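Local atomic coordinates of sortase family protein (Streptococcus agalactiae, PDB entry 3O0P), a protein that probably acts as a class C sortase, a cysteine transpeptidase that joins pilin subunits covalently during assembly of pili on the surface of group B Streptococcus. Residues A[12-17]-A[66-72]; A[71-77]-A[138-144]. All coordinates share one frame. Where two conformers were deposited one is given. Residues are numbered along the deposited sequence.

Contact 1: A[12-17]-A[66-72]; sequences DFERAA and VSEKIGI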
ATOM      1  N   ASP A  12      14.684   9.835  -4.943  1.00 14.83           N
ATOM      2  CA  ASP A  12      15.633   9.500  -3.894  1.00 14.79           C
ATOM      3  C   ASP A  12      15.564   8.004  -3.543  1.00 13.04           C
ATOM      4  O   ASP A  12      16.592   7.367  -3.348  1.00 13.07           O
ATOM      5  CB  ASP A  12      15.401  10.348  -2.633  1.00 17.15           C
ATOM      6  CG  ASP A  12      14.008  10.153  -2.010  0.82 17.79           C
ATOM      7  OD1 ASP A  12      13.054   9.795  -2.726  0.50 18.42           O
ATOM      8  OD2 ASP A  12      13.871  10.377  -0.793  0.43 18.61           O
ATOM      9  N   PHE A  13      14.358   7.445  -3.465  1.00 12.91           N
ATOM     10  CA  PHE A  13      14.196   6.006  -3.222  1.00 12.70           C
ATOM     11  C   PHE A  13      14.844   5.193  -4.348  1.00 12.10           C
ATOM     12  O   PHE A  13      15.595   4.243  -4.108  1.00 12.30           O
ATOM     13  CB  PHE A  13      12.701   5.651  -3.061  1.00 12.76           C
ATOM     14  CG  PHE A  13      12.476   4.174  -2.890  0.95 11.21           C
ATOM     15  CD1 PHE A  13      12.507   3.590  -1.628  1.00 11.41           C
ATOM     16  CD2 PHE A  13      12.291   3.351  -4.004  1.00 12.26           C
ATOM     17  CE1 PHE A  13      12.340   2.219  -1.488  1.00 11.12           C
ATOM     18  CE2 PHE A  13      12.137   1.989  -3.846  0.96 11.79           C
ATOM     19  CZ  PHE A  13      12.155   1.440  -2.597  1.00 10.94           C
ATOM     20  N   GLU A  14      14.540   5.552  -5.588  1.00 13.35           N
ATOM     21  CA  GLU A  14      15.104   4.827  -6.706  1.00 14.66           C
ATOM     22  C   GLU A  14      16.628   4.817  -6.650  1.00 13.26           C
ATOM     23  O   GLU A  14      17.264   3.790  -6.882  1.00 13.22           O
ATOM     24  CB  GLU A  14      14.634   5.418  -8.036  1.00 17.78           C
ATOM     25  CG  GLU A  14      13.131   5.343  -8.242  1.00 20.97           C
ATOM     26  CD  GLU A  14      12.658   5.816  -9.615  0.76 21.16           C
ATOM     27  OE1 GLU A  14      13.479   5.975 -10.539  0.37 21.24           O
ATOM     28  OE2 GLU A  14      11.436   5.992  -9.770  0.53 21.72           O
ATOM     29  N   ARG A  15      17.211   5.984  -6.391  1.00 13.78           N
ATOM     30  CA  ARG A  15      18.664   6.121  -6.384  1.00 14.44           C
ATOM     31  C   ARG A  15      19.251   5.250  -5.282  1.00 13.11           C
ATOM     32  O   ARG A  15      20.245   4.539  -5.478  1.00 13.74           O
ATOM     33  CB  ARG A  15      19.029   7.596  -6.161  1.00 16.49           C
ATOM     34  CG  ARG A  15      20.489   7.958  -6.137  0.81 17.27           C
ATOM     35  CD  ARG A  15      20.651   9.459  -5.849  0.81 17.63           C
ATOM     36  NE  ARG A  15      22.023   9.949  -5.940  0.80 17.10           N
ATOM     37  CZ  ARG A  15      22.557  10.463  -7.040  0.75 17.48           C
ATOM     38  NH1 ARG A  15      21.836  10.567  -8.153  0.61 19.81           N
ATOM     39  NH2 ARG A  15      23.806  10.890  -7.020  0.81 19.39           N
ATOM     40  N   ALA A  16      18.650   5.310  -4.097  1.00 11.98           N
ATOM     41  CA  ALA A  16      19.190   4.565  -2.969  1.00 12.07           C
ATOM     42  C   ALA A  16      19.002   3.054  -3.144  1.00 11.79           C
ATOM     43  O   ALA A  16      19.871   2.279  -2.784  1.00 13.32           O
ATOM     44  CB  ALA A  16      18.553   5.042  -1.681  1.00 13.81           C
ATOM     45  N   ALA A  17      17.890   2.634  -3.735  1.00 11.80           N
ATOM     46  CA  ALA A  17      17.651   1.200  -3.951  1.00 11.93           C
ATOM     47  C   ALA A  17      18.698   0.645  -4.898  1.00 12.57           C
ATOM     48  O   ALA A  17      19.194  -0.477  -4.705  1.00 12.55           O
ATOM     49  CB  ALA A  17      16.264   0.969  -4.481  1.00 13.31           C
ATOM     50  N   VAL A  66      14.808   2.468   2.298  1.00  9.93           N
ATOM     51  CA  VAL A  66      15.951   3.295   1.923  1.00 10.32           C
ATOM     52  C   VAL A  66      15.387   4.694   1.669  1.00 10.70           C
ATOM     53  O   VAL A  66      14.227   4.852   1.260  1.00 11.49           O
ATOM     54  CB  VAL A  66      16.704   2.791   0.671  0.96 11.04           C
ATOM     55  CG1 VAL A  66      17.375   1.457   0.956  0.93 12.69           C
ATOM     56  CG2 VAL A  66      15.785   2.717  -0.549  1.00 13.12           C
ATOM     57  N   SER A  67      16.169   5.710   2.009  1.00 11.94           N
ATOM     58  CA  SER A  67      15.710   7.090   1.922  1.00 14.01           C
ATOM     59  C   SER A  67      14.365   7.272   2.648  1.00 13.97           C
ATOM     60  O   SER A  67      13.498   8.042   2.198  1.00 15.62           O
ATOM     61  CB  SER A  67      15.571   7.507   0.460  1.00 16.62           C
ATOM     62  OG  SER A  67      15.758   8.904   0.321  0.51 15.94           O
ATOM     63  N   GLU A  68      14.196   6.550   3.755  1.00 14.52           N
ATOM     64  CA  GLU A  68      13.031   6.697   4.651  1.00 15.58           C
ATOM     65  C   GLU A  68      11.742   6.074   4.132  1.00 13.85           C
ATOM     66  O   GLU A  68      10.684   6.191   4.759  1.00 15.11           O
ATOM     67  CB  GLU A  68      12.767   8.182   4.932  0.86 18.44           C
ATOM     68  CG  GLU A  68      13.945   8.888   5.554  0.69 20.86           C
ATOM     69  CD  GLU A  68      13.574  10.237   6.126  0.64 20.76           C
ATOM     70  OE1 GLU A  68      13.476  11.200   5.339  0.41 20.85           O
ATOM     71  OE2 GLU A  68      13.358  10.327   7.350  0.38 21.19           O
ATOM     72  N   LYS A  69      11.819   5.469   2.963  1.00 12.59           N
ATOM     73  CA  LYS A  69      10.656   4.970   2.240  1.00 11.95           C
ATOM     74  C   LYS A  69      10.772   3.494   1.965  1.00 10.12           C
ATOM     75  O   LYS A  69      11.875   2.978   1.802  1.00 10.91           O
ATOM     76  CB  LYS A  69      10.537   5.724   0.905  1.00 14.07           C
ATOM     77  CG  LYS A  69      10.304   7.204   1.131  1.00 15.30           C
ATOM     78  CD  LYS A  69      10.708   8.071  -0.027  0.99 15.91           C
ATOM     79  CE  LYS A  69      10.403   9.537   0.281  0.55 16.30           C
ATOM     80  NZ  LYS A  69      11.010  10.488  -0.692  0.51 17.29           N
ATOM     81  N   ILE A  70       9.629   2.815   1.873  1.00  9.69           N
ATOM     82  CA  ILE A  70       9.657   1.406   1.509  1.00 10.59           C
ATOM     83  C   ILE A  70       9.243   1.088   0.082  1.00  9.45           C
ATOM     84  O   ILE A  70       9.271  -0.066  -0.331  1.00 10.85           O
ATOM     85  CB  ILE A  70       8.839   0.544   2.491  1.00 11.37           C
ATOM     86  CG1 ILE A  70       7.347   0.876   2.416  1.00 13.51           C
ATOM     87  CG2 ILE A  70       9.407   0.673   3.928  1.00 12.68           C
ATOM     88  CD1 ILE A  70       6.452  -0.104   3.174  1.00 15.40           C
ATOM     89  N   GLY A  71       8.871   2.099  -0.681  1.00  9.74           N
ATOM     90  CA  GLY A  71       8.526   1.858  -2.054  1.00 10.42           C
ATOM     91  C   GLY A  71       7.903   3.058  -2.702  1.00  9.38           C
ATOM     92  O   GLY A  71       7.917   4.156  -2.150  1.00 10.31           O
ATOM     93  N   ILE A  72       7.367   2.822  -3.886  1.00  9.64           N
ATOM     94  CA  ILE A  72       6.682   3.820  -4.696  1.00  9.92           C
ATOM     95  C   ILE A  72       5.411   3.178  -5.240  1.00  9.27           C
ATOM     96  O   ILE A  72       5.465   2.065  -5.774  1.00 10.64           O
ATOM     97  CB  ILE A  72       7.544   4.262  -5.881  1.00 10.92           C
ATOM     98  CG1 ILE A  72       8.865   4.853  -5.390  0.96 11.95           C
ATOM     99  CG2 ILE A  72       6.787   5.236  -6.780  1.00 12.64           C
ATOM    100  CD1 ILE A  72       9.900   4.966  -6.474  0.85 13.49           C
TER

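Contact 2: A[71-77]-A[138-144]; sequences GIISVPK and DKFYIQN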
ATOM      1  N   GLY A  71       8.871   2.099  -0.681  1.00  9.74           N
ATOM      2  CA  GLY A  71       8.526   1.858  -2.054  1.00 10.42           C
ATOM      3  C   GLY A  71       7.903   3.058  -2.702  1.00  9.38           C
ATOM      4  O   GLY A  71       7.917   4.156  -2.150  1.00 10.31           O
ATOM      5  N   ILE A  72       7.367   2.822  -3.886  1.00  9.64           N
ATOM      6  CA  ILE A  72       6.682   3.820  -4.696  1.00  9.92           C
ATOM      7  C   ILE A  72       5.411   3.178  -5.240  1.00  9.27           C
ATOM      8  O   ILE A  72       5.465   2.065  -5.774  1.00 10.64           O
ATOM      9  CB  ILE A  72       7.544   4.262  -5.881  1.00 10.92           C
ATOM     10  CG1 ILE A  72       8.865   4.853  -5.390  0.96 11.95           C
ATOM     11  CG2 ILE A  72       6.787   5.236  -6.780  1.00 12.64           C
ATOM     12  CD1 ILE A  72       9.900   4.966  -6.474  0.85 13.49           C
ATOM     13  N   ILE A  73       4.279   3.870  -5.097  1.00  9.27           N
ATOM     14  CA  ILE A  73       3.026   3.419  -5.695  1.00  9.20           C
ATOM     15  C   ILE A  73       2.714   4.287  -6.910  1.00  9.41           C
ATOM     16  O   ILE A  73       2.668   5.512  -6.817  1.00 10.57           O
ATOM     17  CB  ILE A  73       1.846   3.438  -4.663  0.92 10.21           C
ATOM     18  CG1 ILE A  73       0.504   3.058  -5.299  0.98 11.16           C
ATOM     19  CG2 ILE A  73       1.720   4.775  -3.937  1.00 11.74           C
ATOM     20  CD1 ILE A  73       0.410   1.627  -5.777  1.00 12.21           C
ATOM     21  N   SER A  74       2.533   3.636  -8.056  1.00 10.40           N
ATOM     22  CA  SER A  74       2.180   4.305  -9.302  0.75 10.98           C
ATOM     23  C   SER A  74       0.795   3.893  -9.738  1.00 10.49           C
ATOM     24  O   SER A  74       0.516   2.706  -9.856  1.00 10.91           O
ATOM     25  CB  SER A  74       3.172   3.947 -10.415  0.75 13.12           C
ATOM     26  OG  SER A  74       4.464   4.391 -10.089  0.75 13.41           O
ATOM     27  N   VAL A  75      -0.055   4.879  -9.991  1.00 10.86           N
ATOM     28  CA  VAL A  75      -1.408   4.638 -10.468  1.00 10.66           C
ATOM     29  C   VAL A  75      -1.578   5.505 -11.735  1.00 10.98           C
ATOM     30  O   VAL A  75      -1.992   6.672 -11.650  1.00 11.85           O
ATOM     31  CB  VAL A  75      -2.496   4.978  -9.425  1.00 11.11           C
ATOM     32  CG1 VAL A  75      -3.810   4.416  -9.891  0.87 12.02           C
ATOM     33  CG2 VAL A  75      -2.117   4.418  -8.072  1.00 13.08           C
ATOM     34  N   PRO A  76      -1.221   4.963 -12.913  1.00 12.27           N
ATOM     35  CA  PRO A  76      -1.135   5.839 -14.101  1.00 13.85           C
ATOM     36  C   PRO A  76      -2.427   6.538 -14.503  1.00 13.85           C
ATOM     37  O   PRO A  76      -2.420   7.662 -15.008  1.00 15.40           O
ATOM     38  CB  PRO A  76      -0.668   4.882 -15.205  0.70 14.65           C
ATOM     39  CG  PRO A  76       0.080   3.838 -14.498  0.51 14.13           C
ATOM     40  CD  PRO A  76      -0.544   3.671 -13.139  0.82 13.47           C
ATOM     41  N   LYS A  77      -3.554   5.887 -14.264  1.00 14.42           N
ATOM     42  CA  LYS A  77      -4.807   6.453 -14.699  1.00 16.30           C
ATOM     43  C   LYS A  77      -5.108   7.774 -14.026  1.00 14.99           C
ATOM     44  O   LYS A  77      -5.787   8.617 -14.593  1.00 16.83           O
ATOM     45  CB  LYS A  77      -5.934   5.504 -14.403  1.00 18.02           C
ATOM     46  CG  LYS A  77      -7.250   6.021 -14.901  0.83 19.08           C
ATOM     47  CD  LYS A  77      -8.292   4.974 -14.736  1.00 20.04           C
ATOM     48  CE  LYS A  77      -9.587   5.371 -15.369  0.87 20.37           C
ATOM     49  NZ  LYS A  77     -10.561   4.295 -15.140  1.00 20.59           N
ATOM     50  N   ASP A 138      -7.980  -1.767 -14.866  1.00 13.84           N
ATOM     51  CA  ASP A 138      -6.934  -0.773 -14.697  1.00 13.46           C
ATOM     52  C   ASP A 138      -5.788  -1.371 -13.891  1.00 11.71           C
ATOM     53  O   ASP A 138      -5.952  -2.376 -13.217  1.00 12.83           O
ATOM     54  CB  ASP A 138      -7.453   0.478 -13.993  1.00 15.31           C
ATOM     55  CG  ASP A 138      -8.425   1.257 -14.836  0.87 15.57           C
ATOM     56  OD1 ASP A 138      -8.417   1.127 -16.079  0.71 16.22           O
ATOM     57  OD2 ASP A 138      -9.169   2.035 -14.233  0.72 15.68           O
ATOM     58  N   LYS A 139      -4.618  -0.751 -13.968  1.00 12.96           N
ATOM     59  CA  LYS A 139      -3.424  -1.313 -13.349  1.00 12.75           C
ATOM     60  C   LYS A 139      -2.743  -0.329 -12.415  1.00 11.29           C
ATOM     61  O   LYS A 139      -2.881   0.885 -12.510  1.00 13.46           O
ATOM     62  CB  LYS A 139      -2.453  -1.800 -14.439  0.89 16.14           C
ATOM     63  CG  LYS A 139      -3.053  -2.898 -15.323  1.00 19.00           C
ATOM     64  CD  LYS A 139      -2.259  -3.153 -16.576  0.69 20.99           C
ATOM     65  CE  LYS A 139      -3.000  -4.117 -17.480  0.67 21.87           C
ATOM     66  NZ  LYS A 139      -4.305  -3.572 -17.942  0.48 23.23           N
ATOM     67  N   PHE A 140      -2.000  -0.884 -11.477  1.00 11.77           N
ATOM     68  CA  PHE A 140      -1.141  -0.090 -10.619  1.00 10.97           C
ATOM     69  C   PHE A 140       0.095  -0.882 -10.309  1.00 10.01           C
ATOM     70  O   PHE A 140       0.127  -2.097 -10.473  1.00 10.62           O
ATOM     71  CB  PHE A 140      -1.860   0.413  -9.367  0.88 10.62           C
ATOM     72  CG  PHE A 140      -2.414  -0.665  -8.456  0.92  9.24           C
ATOM     73  CD1 PHE A 140      -1.655  -1.173  -7.418  1.00  9.63           C
ATOM     74  CD2 PHE A 140      -3.720  -1.118  -8.599  0.88  9.95           C
ATOM     75  CE1 PHE A 140      -2.173  -2.111  -6.558  0.88  9.63           C
ATOM     76  CE2 PHE A 140      -4.237  -2.055  -7.719  0.94 10.14           C
ATOM     77  CZ  PHE A 140      -3.459  -2.544  -6.700  0.91 10.13           C
ATOM     78  N   TYR A 141       1.122  -0.159  -9.889  1.00 10.26           N
ATOM     79  CA  TYR A 141       2.460  -0.712  -9.779  0.61 10.20           C
ATOM     80  C   TYR A 141       3.086  -0.320  -8.449  1.00  9.94           C
ATOM     81  O   TYR A 141       2.964   0.822  -8.033  1.00 11.62           O
ATOM     82  CB  TYR A 141       3.299  -0.158 -10.950  0.61 12.22           C
ATOM     83  CG  TYR A 141       2.603  -0.332 -12.281  0.61 12.26           C
ATOM     84  CD1 TYR A 141       2.827  -1.457 -13.054  0.61 13.11           C
ATOM     85  CD2 TYR A 141       1.692   0.614 -12.746  0.61 12.48           C
ATOM     86  CE1 TYR A 141       2.176  -1.641 -14.257  0.61 13.52           C
ATOM     87  CE2 TYR A 141       1.021   0.426 -13.955  0.61 13.83           C
ATOM     88  CZ  TYR A 141       1.273  -0.700 -14.696  0.61 13.69           C
ATOM     89  OH  TYR A 141       0.638  -0.892 -15.899  0.61 15.95           O
ATOM     90  N   ILE A 142       3.789  -1.254  -7.815  1.00  9.99           N
ATOM     91  CA  ILE A 142       4.540  -0.955  -6.605  1.00  9.37           C
ATOM     92  C   ILE A 142       5.999  -1.268  -6.868  1.00  8.97           C
ATOM     93  O   ILE A 142       6.325  -2.390  -7.272  1.00 10.79           O
ATOM     94  CB  ILE A 142       4.033  -1.783  -5.401  1.00 10.36           C
ATOM     95  CG1 ILE A 142       2.589  -1.405  -5.082  1.00 11.79           C
ATOM     96  CG2 ILE A 142       4.911  -1.549  -4.179  1.00 12.07           C
ATOM     97  CD1 ILE A 142       1.894  -2.379  -4.169  0.95 13.12           C
ATOM     98  N   GLN A 143       6.867  -0.286  -6.664  1.00  9.93           N
ATOM     99  CA  GLN A 143       8.294  -0.519  -6.734  1.00 10.73           C
ATOM    100  C   GLN A 143       8.830  -0.626  -5.328  1.00  9.71           C
ATOM    101  O   GLN A 143       8.575   0.222  -4.479  1.00 10.85           O
ATOM    102  CB  GLN A 143       8.989   0.606  -7.485  1.00 12.68           C
ATOM    103  CG  GLN A 143      10.465   0.368  -7.638  0.96 14.65           C
ATOM    104  CD  GLN A 143      11.181   1.487  -8.373  0.86 14.71           C
ATOM    105  OE1 GLN A 143      10.555   2.386  -8.950  0.66 15.10           O
ATOM    106  NE2 GLN A 143      12.509   1.454  -8.331  0.83 17.29           N
ATOM    107  N   ASN A 144       9.548  -1.710  -5.065  1.00  9.03           N
ATOM    108  CA  ASN A 144      10.265  -1.877  -3.797  1.00  8.98           C
ATOM    109  C   ASN A 144      11.768  -1.904  -4.084  1.00  9.05           C
ATOM    110  O   ASN A 144      12.192  -1.618  -5.205  1.00  9.83           O
ATOM    111  CB  ASN A 144       9.774  -3.120  -3.047  1.00  9.23           C
ATOM    112  CG  ASN A 144       9.956  -4.398  -3.854  0.88  8.02           C
ATOM    113  OD1 ASN A 144      10.995  -4.605  -4.477  0.86  7.49           O
ATOM    114  ND2 ASN A 144       8.920  -5.244  -3.876  0.94  9.56           N
TER
HETATM  115  O   HOH W   1      -3.978   3.172 -13.526  1.00 18.14           O

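Contact 1: A[12-17]-A[66-72]
The N-terminal helical region that precedes the beta-barrel of this class C sortase docks here on the turn and bulge leading into the first barrel strand. F13 is the centre of the contact and buries the largest area in it. Its ring has CA of G71 over one face, a CH-pi contact with that CA 4.0 Å from the ring centroid and 22° off the normal. K69 O lies near the ring plane, 3.4 Å from F13 CE1. Apolar groups pack further round: V66 CG2 is 3.6 Å from F13 CD1, and I72 CD1 is 3.8 Å from F13 CD2. One turn along the helix, A16 CB meets V66 CB at 3.7 Å.

A polar cluster borders this packing. D12 OD2 accepts a hydrogen bond from S67 OG at 2.6 Å and forms a salt bridge with K69 NZ at 2.9 Å. The type I' turn from V66 to K69, closed by V66 N to K69 O and K69 N to V66 O, both 3.0 Å, brings these two partners to the same carboxylate. K69 NZ also bonds Q9 O.

I70 and G71 both pair with I84, a classic beta bulge at the start of strand 71-75. Helix 11-18 thus lies beside the entry to that strand, and E14 reaches past I72 to a salt bridge with K81 of strand 80-85.

Contact 2: A[71-77]-A[138-144]
I73, F140 and I142 form the apolar centre: I73 CD1 lies 3.8 Å from F140 CD1 and likewise 3.8 Å from I142 CG1. V75 CG2 extends the patch to F140 CB at 4.2 Å, and L178 of strand 174-182 packs against I73, V75 and F140 from across the barrel interior. The backbones beneath run antiparallel, with segment axes 4.6 Å apart and at 168°. I72 and Q143 are a hydrogen-bonded pair (I72 N to Q143 O and Q143 N to I72 O, both 2.9 Å), as are S74 and Y141 (S74 N to Y141 O 2.8 Å, Y141 N to S74 O 2.9 Å); I73 and I142 form the non-hydrogen-bonded pair between them. Because strand 71-75 also pairs with 80-85, and 139-143 with 148-159, this pairing closes the eight-stranded sortase barrel. I72, S74, Y141 and Q143 occupy the other face, where I72 CD1 approaches Q143 OE1 to 3.6 Å. Past the strand, P76 CG meets the edge of the Y141 ring, 3.6 Å from CE2. A water then bridges K77 N (2.8 Å) and K139 O (2.7 Å), and K77 NZ makes a salt bridge to D138 OD2 at 2.8 Å while also bonding K133 O.

Contacts 1 and 2 follow one another along the chain and share G71 and I72, with centres about 14 Å apart. I72 serves both at once: its backbone pairs with Q143, while its side-chain CD1 packs against F13 and E14. The helix also meets the second strand region directly, since F13 CZ lies 3.7 Å from N144 C and F13 CE2 lies 4.0 Å from Q143 O. G71 has no room for a side chain: an ideal CB would lie 2.6 Å from Q143 O and, at phi/psi 170°/-169°, press on I70 O. Segment 12-17 therefore covers one end of the strand seam formed by 71-77 and 138-144, joining the N-terminal helical region to the barrel.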